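PDB 3Q48: chaperone CupB2 from Pseudomonas aeruginosa, which probably acts as a periplasmic chaperone that assists the folding of fimbrial subunits during fimbria biogenesis. Local coordinates for residues R36-A41 / I233-G238; A60-D65 / L116-V121; A156-W161 / N179-Y184. All coordinates share one frame; numbering follows the deposited sequence.

Contact 1: residues R36-A41 / I233-G238; sequences RVVFPA and INDYGG
R36 NH1 and I233 O are joined through a single water, which accepts from R36 NH1 at 2.7 Å and donates to I233 O at 2.7 Å. Beside this bridge the methyl I233 CG2 lies over the centre of one guanidinium face, 3.3 Å from R36 CZ. R36 reaches the turn with CG between its backbone N and carbonyl carbon (chi1 70°) and with further bends at chi2 and chi3; R36 CD then rests 3.2 Å from N234 O. Two residues on, V38 CG2 presses a methyl against the carboxylate of D235, 3.6 Å from D235 CG, the two side chains crossing at about a right angle. D235 OD2 is held by a salt bridge to R145. The type I turn from N234 to G237 is braced from within: N234 OD1 accepts from Y236 N at 2.9 Å, an Asx turn, and weakly from G238 N. The turn joins strands 227-233 and 239-245 of the C-terminal domain, and its tip meets strand 36-40, an outermost strand of the N-terminal sheet. That strand pairs in parallel with strand 136-145, which carries R145, so the hairpin touches two adjacent strands of the other domain.

Contact 2: residues A60-D65 / L116-V121; sequences AQAWID and LNILEV
W63 and N117 pack their side chains tightly in this antiparallel strand pair, although their backbones stand wider apart than those of the other pairs. N117 CB stands over the six-membered ring of W63, 3.5 Å from its centroid, a CH-pi contact, and the amide lies only 20° from the indole plane. W63 CG sits between its backbone N and carbonyl carbon (chi1 77°), which turns the indole over the partner strand instead of straight out from the sheet. N117 ND2 donates to D65 OD2 at 2.8 Å and 164°; D65 OD2 lies near the amide plane of N117, while ND2 meets the carboxylate from above its own plane. R139 makes a salt bridge to the same D65 OD2, while R137 and R139 both bond N117 OD1, so the buried polar ends are tied together. On the reverse side of the sheet, the buried row of A60, A62, I64, L116 and I118 faces the core: A62 CB meets I118 CD1 at 3.7 Å and I64 CG1 meets L116 CD1 at 3.9 Å.

At the other end only the side chains are looser. Q61 and L119 still exchange two backbone hydrogen bonds, L119 N to Q61 O being 2.7 Å, yet the Q61 side chain touches L119 only near the backbone. Here L119 CB touches the indole at its edge, 3.8 Å from W63 CZ3, and E120 and V121 reach no side chain of 60-65. Strands 58-65 and 112-121 correspond to the neighbouring C and F strands of the immunoglobulin-like fold of the N-terminal domain in pilus chaperones.

Contact 3: residues A156-W161 / N179-Y184; sequences AGKLQW and NPTPYY
L159 and N179 meet where strand 160-163 begins and strand 175-179 ends in the immunoglobulin-like C-terminal domain, beside an ST turn at T181. Van der Waals contact comes first. With CG anti to the carbonyl carbon (chi1 -58°) and CD1 extended, the other methyl of L159, CD2, turns to the flank of N179, 3.5 Å from N179 CA and 3.6 Å from N179 OD1. The same methyl reaches P180 CD at 4.3 Å, and L159 also packs on V177, V185, F187 and Y230. Around the proline the contact is with the backbone: K158 O lies 3.4 Å from P180 CG. K158 CB approaches T181 CG2 at 4.1 Å, but the extended lysine chain then leads away from the loop.

The hydrogen bonds belong to the 179-184 loop itself and fix the surface that L159 meets. T181 OG1 donates to a lone pair of N179 OD1 at a short and doubtful 2.5 Å, and T181 N adds a weak bond. In the ST turn, Y183 N donates to T181 OG1 at 3.3 Å and 166°. The other branch of the asparagine amide spans the loop: N179 ND2 donates to Y183 O at 2.8 Å, the acceptor lying in the amide plane.

In the fold
Contact 2 lies in the N-terminal domain, contact 3 in the C-terminal domain, and contact 1 joins them. The centres of contacts 2 and 3 lie about 31 Å apart, on opposite sides of the chain's centre; that of contact 1 is about 18 Å from the first and 16 Å from the second. Strands 36-40, 58-65 and 112-121 share the N-terminal beta-sheet, and V37 CG2 touches L116 CD2 at 4.1 Å, linking contacts 1 and 2. Along the chain, contact 2 closes before contact 3 opens, and 233-238 then returns to 36-41. A hairpin turn of one domain meeting an outermost strand of the other spans the angle between domains, consistent with the boomerang-like form of pilus chaperones.

Contact 1: residues R36-A41 / I233-G238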
loop_
_atom_site.group_PDB
_atom_site.type_symbol
_atom_site.label_atom_id
_atom_site.label_comp_id
_atom_site.label_asym_id
_atom_site.label_seq_id
_atom_site.Cartn_x
_atom_site.Cartn_y
_atom_site.Cartn_z
ATOM N N ARG A 36 4.378 4.053 0.898
ATOM C CA ARG A 36 3.090 3.833 1.545
ATOM C C ARG A 36 3.022 4.690 2.796
ATOM O O ARG A 36 4.067 5.098 3.294
ATOM C CB ARG A 36 2.828 2.334 1.894
ATOM C CG ARG A 36 3.728 1.801 3.024
ATOM C CD ARG A 36 4.495 0.514 2.636
ATOM N NE ARG A 36 4.659 0.513 1.210
ATOM C CZ ARG A 36 4.034 -0.309 0.359
ATOM N NH1 ARG A 36 3.235 -1.330 0.765
ATOM N NH2 ARG A 36 4.297 -0.150 -0.934
ATOM N N VAL A 37 1.801 4.932 3.301
ATOM C CA VAL A 37 1.610 5.630 4.585
ATOM C C VAL A 37 0.971 4.695 5.649
ATOM O O VAL A 37 -0.050 4.076 5.394
ATOM C CB VAL A 37 0.757 6.908 4.407
ATOM C CG1 VAL A 37 0.480 7.537 5.730
ATOM C CG2 VAL A 37 1.454 7.928 3.405
ATOM N N VAL A 38 1.575 4.584 6.832
ATOM C CA VAL A 38 0.967 3.829 7.887
ATOM C C VAL A 38 0.373 4.813 8.856
ATOM O O VAL A 38 1.055 5.740 9.334
ATOM C CB VAL A 38 1.965 2.920 8.585
ATOM C CG1 VAL A 38 1.293 2.193 9.742
ATOM C CG2 VAL A 38 2.507 1.882 7.583
ATOM N N PHE A 39 -0.917 4.647 9.124
ATOM C CA PHE A 39 -1.548 5.564 10.002
ATOM C C PHE A 39 -1.937 4.797 11.237
ATOM O O PHE A 39 -2.881 4.009 11.200
ATOM C CB PHE A 39 -2.747 6.252 9.363
ATOM C CG PHE A 39 -3.158 7.471 10.088
ATOM C CD1 PHE A 39 -3.004 8.716 9.502
ATOM C CD2 PHE A 39 -3.689 7.381 11.405
ATOM C CE1 PHE A 39 -3.361 9.905 10.201
ATOM C CE2 PHE A 39 -4.070 8.561 12.132
ATOM C CZ PHE A 39 -3.876 9.833 11.509
ATOM N N PRO A 40 -1.218 5.038 12.343
ATOM C CA PRO A 40 -1.490 4.329 13.605
ATOM C C PRO A 40 -2.644 5.001 14.358
ATOM O O PRO A 40 -2.637 6.232 14.534
ATOM C CB PRO A 40 -0.158 4.429 14.366
ATOM C CG PRO A 40 0.729 5.469 13.556
ATOM C CD PRO A 40 -0.179 6.079 12.497
ATOM N N ALA A 41 -3.642 4.196 14.750
ATOM C CA ALA A 41 -4.853 4.697 15.444
ATOM C C ALA A 41 -4.585 5.663 16.612
ATOM O O ALA A 41 -5.392 6.567 16.867
ATOM C CB ALA A 41 -5.756 3.537 15.918
ATOM N N ILE A 233 6.395 -6.201 0.796
ATOM C CA ILE A 233 6.807 -4.858 1.108
ATOM C C ILE A 233 6.428 -4.515 2.542
ATOM O O ILE A 233 5.253 -4.579 2.925
ATOM C CB ILE A 233 6.171 -3.875 0.106
ATOM C CG1 ILE A 233 6.621 -4.226 -1.310
ATOM C CG2 ILE A 233 6.601 -2.401 0.382
ATOM C CD1 ILE A 233 5.607 -3.923 -2.420
ATOM N N ASN A 234 7.409 -4.132 3.353
ATOM C CA ASN A 234 7.150 -3.776 4.730
ATOM C C ASN A 234 6.642 -2.339 4.822
ATOM O O ASN A 234 6.486 -1.690 3.814
ATOM C CB ASN A 234 8.410 -4.034 5.597
ATOM C CG ASN A 234 9.615 -3.145 5.225
ATOM O OD1 ASN A 234 9.472 -2.057 4.678
ATOM N ND2 ASN A 234 10.820 -3.621 5.539
ATOM N N ASP A 235 6.420 -1.840 6.042
ATOM C CA ASP A 235 5.899 -0.488 6.335
ATOM C C ASP A 235 6.758 0.626 5.754
ATOM O O ASP A 235 6.234 1.699 5.436
ATOM C CB ASP A 235 5.831 -0.279 7.858
ATOM C CG ASP A 235 4.582 -0.913 8.512
ATOM O OD1 ASP A 235 3.716 -1.549 7.831
ATOM O OD2 ASP A 235 4.470 -0.746 9.748
ATOM N N TYR A 236 8.068 0.350 5.614
ATOM C CA TYR A 236 9.068 1.354 5.154
ATOM C C TYR A 236 9.514 1.179 3.721
ATOM O O TYR A 236 10.445 1.840 3.277
ATOM C CB TYR A 236 10.318 1.390 6.072
ATOM C CG TYR A 236 9.947 1.319 7.540
ATOM C CD1 TYR A 236 9.354 2.428 8.180
ATOM C CD2 TYR A 236 10.124 0.141 8.282
ATOM C CE1 TYR A 236 8.973 2.389 9.524
ATOM C CE2 TYR A 236 9.735 0.084 9.638
ATOM C CZ TYR A 236 9.158 1.227 10.248
ATOM O OH TYR A 236 8.782 1.225 11.584
ATOM N N GLY A 237 8.853 0.305 2.976
ATOM C CA GLY A 237 9.171 0.150 1.547
ATOM C C GLY A 237 10.262 -0.885 1.304
ATOM O O GLY A 237 10.580 -1.184 0.154
ATOM N N GLY A 238 10.825 -1.448 2.378
ATOM C CA GLY A 238 11.782 -2.556 2.256
ATOM C C GLY A 238 11.089 -3.872 1.938
ATOM O O GLY A 238 9.839 -3.981 1.940
HETATM O O HOH W 1 3.395 -2.583 3.203
#

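Contact 2: residues A60-D65 / L116-V121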
loop_
_atom_site.group_PDB
_atom_site.type_symbol
_atom_site.label_atom_id
_atom_site.label_comp_id
_atom_site.label_asym_id
_atom_site.label_seq_id
_atom_site.Cartn_x
_atom_site.Cartn_y
_atom_site.Cartn_z
ATOM N N ALA A 60 1.571 20.872 -6.124
ATOM C CA ALA A 60 1.229 19.522 -5.747
ATOM C C ALA A 60 -0.148 19.519 -5.103
ATOM O O ALA A 60 -0.345 20.168 -4.091
ATOM C CB ALA A 60 2.265 18.959 -4.788
ATOM N N GLN A 61 -1.082 18.775 -5.696
ATOM C CA GLN A 61 -2.406 18.558 -5.110
ATOM C C GLN A 61 -2.469 17.154 -4.523
ATOM O O GLN A 61 -2.054 16.181 -5.160
ATOM C CB GLN A 61 -3.491 18.725 -6.169
ATOM C CG GLN A 61 -4.931 18.816 -5.650
ATOM C CD GLN A 61 -5.902 19.040 -6.818
ATOM O OE1 GLN A 61 -5.601 19.803 -7.744
ATOM N NE2 GLN A 61 -7.035 18.359 -6.802
ATOM N N ALA A 62 -3.038 17.066 -3.328
ATOM C CA ALA A 62 -3.027 15.874 -2.525
ATOM C C ALA A 62 -4.442 15.688 -2.008
ATOM O O ALA A 62 -5.092 16.665 -1.678
ATOM C CB ALA A 62 -2.064 16.059 -1.384
ATOM N N TRP A 63 -4.916 14.439 -1.956
ATOM C CA TRP A 63 -6.267 14.081 -1.506
ATOM C C TRP A 63 -6.300 12.584 -1.287
ATOM O O TRP A 63 -5.534 11.841 -1.935
ATOM C CB TRP A 63 -7.375 14.526 -2.515
ATOM C CG TRP A 63 -7.560 13.692 -3.743
ATOM C CD1 TRP A 63 -8.458 12.684 -3.915
ATOM C CD2 TRP A 63 -6.851 13.804 -4.986
ATOM N NE1 TRP A 63 -8.365 12.161 -5.186
ATOM C CE2 TRP A 63 -7.381 12.818 -5.861
ATOM C CE3 TRP A 63 -5.807 14.629 -5.442
ATOM C CZ2 TRP A 63 -6.899 12.617 -7.144
ATOM C CZ3 TRP A 63 -5.326 14.442 -6.734
ATOM C CH2 TRP A 63 -5.881 13.440 -7.578
ATOM N N ILE A 64 -7.216 12.153 -0.418
ATOM C CA ILE A 64 -7.400 10.757 -0.076
ATOM C C ILE A 64 -8.720 10.197 -0.554
ATOM O O ILE A 64 -9.772 10.837 -0.406
ATOM C CB ILE A 64 -7.240 10.561 1.456
ATOM C CG1 ILE A 64 -5.747 10.737 1.830
ATOM C CG2 ILE A 64 -7.683 9.197 1.881
ATOM C CD1 ILE A 64 -5.590 11.387 3.057
ATOM N N ASP A 65 -8.670 9.003 -1.136
ATOM C CA ASP A 65 -9.898 8.308 -1.443
ATOM C C ASP A 65 -9.939 6.903 -0.809
ATOM O O ASP A 65 -8.995 6.518 -0.148
ATOM C CB ASP A 65 -10.202 8.357 -2.946
ATOM C CG ASP A 65 -9.314 7.454 -3.768
ATOM O OD1 ASP A 65 -9.364 6.222 -3.587
ATOM O OD2 ASP A 65 -8.602 7.982 -4.642
ATOM N N LEU A 116 -3.666 7.557 -0.923
ATOM C CA LEU A 116 -3.234 8.940 -1.046
ATOM C C LEU A 116 -2.898 9.181 -2.490
ATOM O O LEU A 116 -2.170 8.377 -3.104
ATOM C CB LEU A 116 -2.013 9.212 -0.188
ATOM C CG LEU A 116 -1.379 10.584 -0.230
ATOM C CD1 LEU A 116 -2.337 11.720 0.132
ATOM C CD2 LEU A 116 -0.196 10.532 0.727
ATOM N N ASN A 117 -3.496 10.238 -3.056
ATOM C CA ASN A 117 -3.177 10.649 -4.427
ATOM C C ASN A 117 -2.336 11.946 -4.386
ATOM O O ASN A 117 -2.595 12.828 -3.564
ATOM C CB ASN A 117 -4.422 10.914 -5.218
ATOM C CG ASN A 117 -5.320 9.735 -5.326
ATOM O OD1 ASN A 117 -5.148 8.894 -6.213
ATOM N ND2 ASN A 117 -6.356 9.694 -4.471
ATOM N N ILE A 118 -1.337 12.051 -5.257
ATOM C CA ILE A 118 -0.543 13.276 -5.395
ATOM C C ILE A 118 -0.542 13.583 -6.853
ATOM O O ILE A 118 -0.139 12.758 -7.651
ATOM C CB ILE A 118 0.916 13.098 -4.978
ATOM C CG1 ILE A 118 1.066 12.639 -3.487
ATOM C CG2 ILE A 118 1.795 14.338 -5.426
ATOM C CD1 ILE A 118 0.535 13.565 -2.410
ATOM N N LEU A 119 -0.996 14.772 -7.212
ATOM C CA LEU A 119 -1.014 15.188 -8.601
ATOM C C LEU A 119 -0.130 16.421 -8.774
ATOM O O LEU A 119 -0.271 17.444 -8.032
ATOM C CB LEU A 119 -2.445 15.500 -9.025
ATOM C CG LEU A 119 -2.705 15.818 -10.487
ATOM C CD1 LEU A 119 -2.143 14.760 -11.403
ATOM C CD2 LEU A 119 -4.188 15.931 -10.728
ATOM N N GLU A 120 0.789 16.301 -9.732
ATOM C CA GLU A 120 1.712 17.373 -10.084
ATOM C C GLU A 120 1.100 18.158 -11.235
ATOM O O GLU A 120 0.782 17.611 -12.279
ATOM C CB GLU A 120 3.080 16.790 -10.460
ATOM C CG GLU A 120 4.177 17.851 -10.745
ATOM C CD GLU A 120 5.318 17.336 -11.683
ATOM O OE1 GLU A 120 6.084 16.424 -11.274
ATOM O OE2 GLU A 120 5.456 17.867 -12.827
ATOM N N VAL A 121 0.872 19.434 -11.022
ATOM C CA VAL A 121 0.304 20.271 -12.060
ATOM C C VAL A 121 1.465 21.231 -12.266
ATOM O O VAL A 121 1.572 22.257 -11.590
ATOM C CB VAL A 121 -0.929 21.039 -11.546
ATOM C CG1 VAL A 121 -1.583 21.795 -12.681
ATOM C CG2 VAL A 121 -1.905 20.117 -10.854
#

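Contact 3: residues A156-W161 / N179-Y184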
loop_
_atom_site.group_PDB
_atom_site.type_symbol
_atom_site.label_atom_id
_atom_site.label_comp_id
_atom_site.label_asym_id
_atom_site.label_seq_id
_atom_site.Cartn_x
_atom_site.Cartn_y
_atom_site.Cartn_z
ATOM N N ALA A 156 3.272 -11.947 6.768
ATOM C CA ALA A 156 3.577 -12.577 5.473
ATOM C C ALA A 156 3.897 -14.055 5.696
ATOM O O ALA A 156 3.601 -14.900 4.832
ATOM C CB ALA A 156 4.744 -11.893 4.808
ATOM N N GLY A 157 4.484 -14.360 6.853
ATOM C CA GLY A 157 4.822 -15.739 7.171
ATOM C C GLY A 157 3.689 -16.637 7.687
ATOM O O GLY A 157 3.961 -17.793 8.042
ATOM N N LYS A 158 2.445 -16.140 7.772
ATOM C CA LYS A 158 1.335 -17.009 8.196
ATOM C C LYS A 158 0.405 -17.285 7.021
ATOM O O LYS A 158 -0.625 -17.909 7.150
ATOM C CB LYS A 158 0.558 -16.430 9.403
ATOM C CG LYS A 158 1.450 -16.101 10.582
ATOM C CD LYS A 158 0.716 -15.383 11.726
ATOM C CE LYS A 158 1.776 -14.694 12.634
ATOM N NZ LYS A 158 1.328 -14.344 14.016
ATOM N N LEU A 159 0.758 -16.765 5.869
ATOM C CA LEU A 159 -0.014 -17.028 4.671
ATOM C C LEU A 159 0.065 -18.515 4.385
ATOM O O LEU A 159 1.096 -19.129 4.612
ATOM C CB LEU A 159 0.559 -16.213 3.512
ATOM C CG LEU A 159 0.543 -14.736 3.844
ATOM C CD1 LEU A 159 1.218 -13.960 2.728
ATOM C CD2 LEU A 159 -0.892 -14.254 4.038
ATOM N N GLN A 160 -1.019 -19.117 3.950
ATOM C CA GLN A 160 -0.912 -20.514 3.561
ATOM C C GLN A 160 -1.220 -20.650 2.098
ATOM O O GLN A 160 -1.982 -19.862 1.530
ATOM C CB GLN A 160 -1.725 -21.437 4.479
ATOM C CG GLN A 160 -3.132 -20.992 4.844
ATOM C CD GLN A 160 -3.386 -21.165 6.343
ATOM O OE1 GLN A 160 -2.434 -21.455 7.085
ATOM N NE2 GLN A 160 -4.644 -20.969 6.800
ATOM N N TRP A 161 -0.577 -21.587 1.445
ATOM C CA TRP A 161 -0.689 -21.598 -0.015
ATOM C C TRP A 161 -1.241 -22.911 -0.512
ATOM O O TRP A 161 -1.081 -23.927 0.124
ATOM C CB TRP A 161 0.672 -21.266 -0.676
ATOM C CG TRP A 161 1.196 -19.921 -0.238
ATOM C CD1 TRP A 161 1.691 -19.583 0.999
ATOM C CD2 TRP A 161 1.235 -18.723 -1.029
ATOM N NE1 TRP A 161 2.061 -18.257 1.006
ATOM C CE2 TRP A 161 1.782 -17.705 -0.219
ATOM C CE3 TRP A 161 0.840 -18.415 -2.338
ATOM C CZ2 TRP A 161 1.951 -16.398 -0.669
ATOM C CZ3 TRP A 161 1.016 -17.107 -2.800
ATOM C CH2 TRP A 161 1.572 -16.114 -1.958
ATOM N N ASN A 179 -4.853 -15.387 3.594
ATOM C CA ASN A 179 -4.374 -14.448 4.592
ATOM C C ASN A 179 -5.320 -14.448 5.798
ATOM O O ASN A 179 -6.324 -13.707 5.828
ATOM C CB ASN A 179 -4.264 -13.033 4.031
ATOM C CG ASN A 179 -3.691 -12.030 5.058
ATOM O OD1 ASN A 179 -3.139 -12.424 6.119
ATOM N ND2 ASN A 179 -3.782 -10.738 4.723
ATOM N N PRO A 180 -4.949 -15.245 6.801
ATOM C CA PRO A 180 -5.690 -15.457 8.000
ATOM C C PRO A 180 -5.245 -14.435 9.088
ATOM O O PRO A 180 -5.347 -14.726 10.281
ATOM C CB PRO A 180 -5.296 -16.907 8.363
ATOM C CG PRO A 180 -3.806 -16.931 7.998
ATOM C CD PRO A 180 -3.652 -15.969 6.825
ATOM N N THR A 181 -4.776 -13.262 8.681
ATOM C CA THR A 181 -4.254 -12.256 9.598
ATOM C C THR A 181 -5.020 -10.918 9.483
ATOM O O THR A 181 -5.786 -10.720 8.525
ATOM C CB THR A 181 -2.719 -11.906 9.294
ATOM O OG1 THR A 181 -2.632 -11.004 8.172
ATOM C CG2 THR A 181 -1.890 -13.142 9.039
ATOM N N PRO A 182 -4.807 -9.987 10.449
ATOM C CA PRO A 182 -5.536 -8.697 10.317
ATOM C C PRO A 182 -4.934 -7.663 9.377
ATOM O O PRO A 182 -5.511 -6.578 9.234
ATOM C CB PRO A 182 -5.664 -8.168 11.784
ATOM C CG PRO A 182 -4.648 -8.952 12.621
ATOM C CD PRO A 182 -4.255 -10.213 11.810
ATOM N N TYR A 183 -3.827 -7.997 8.688
ATOM C CA TYR A 183 -2.992 -7.028 7.957
ATOM C C TYR A 183 -3.085 -7.232 6.471
ATOM O O TYR A 183 -3.194 -8.351 6.000
ATOM C CB TYR A 183 -1.534 -7.195 8.343
ATOM C CG TYR A 183 -1.299 -7.172 9.807
ATOM C CD1 TYR A 183 -1.149 -5.957 10.484
ATOM C CD2 TYR A 183 -1.232 -8.368 10.541
ATOM C CE1 TYR A 183 -0.948 -5.910 11.888
ATOM C CE2 TYR A 183 -1.066 -8.334 11.917
ATOM C CZ TYR A 183 -0.916 -7.109 12.578
ATOM O OH TYR A 183 -0.726 -7.112 13.945
ATOM N N TYR A 184 -2.998 -6.153 5.714
ATOM C CA TYR A 184 -2.759 -6.300 4.289
ATOM C C TYR A 184 -1.364 -6.884 4.147
ATOM O O TYR A 184 -0.474 -6.645 5.002
ATOM C CB TYR A 184 -2.896 -4.934 3.562
ATOM C CG TYR A 184 -4.364 -4.500 3.463
ATOM C CD1 TYR A 184 -5.118 -4.795 2.331
ATOM C CD2 TYR A 184 -4.999 -3.851 4.530
ATOM C CE1 TYR A 184 -6.490 -4.436 2.271
ATOM C CE2 TYR A 184 -6.324 -3.489 4.480
ATOM C CZ TYR A 184 -7.072 -3.792 3.356
ATOM O OH TYR A 184 -8.409 -3.463 3.318
#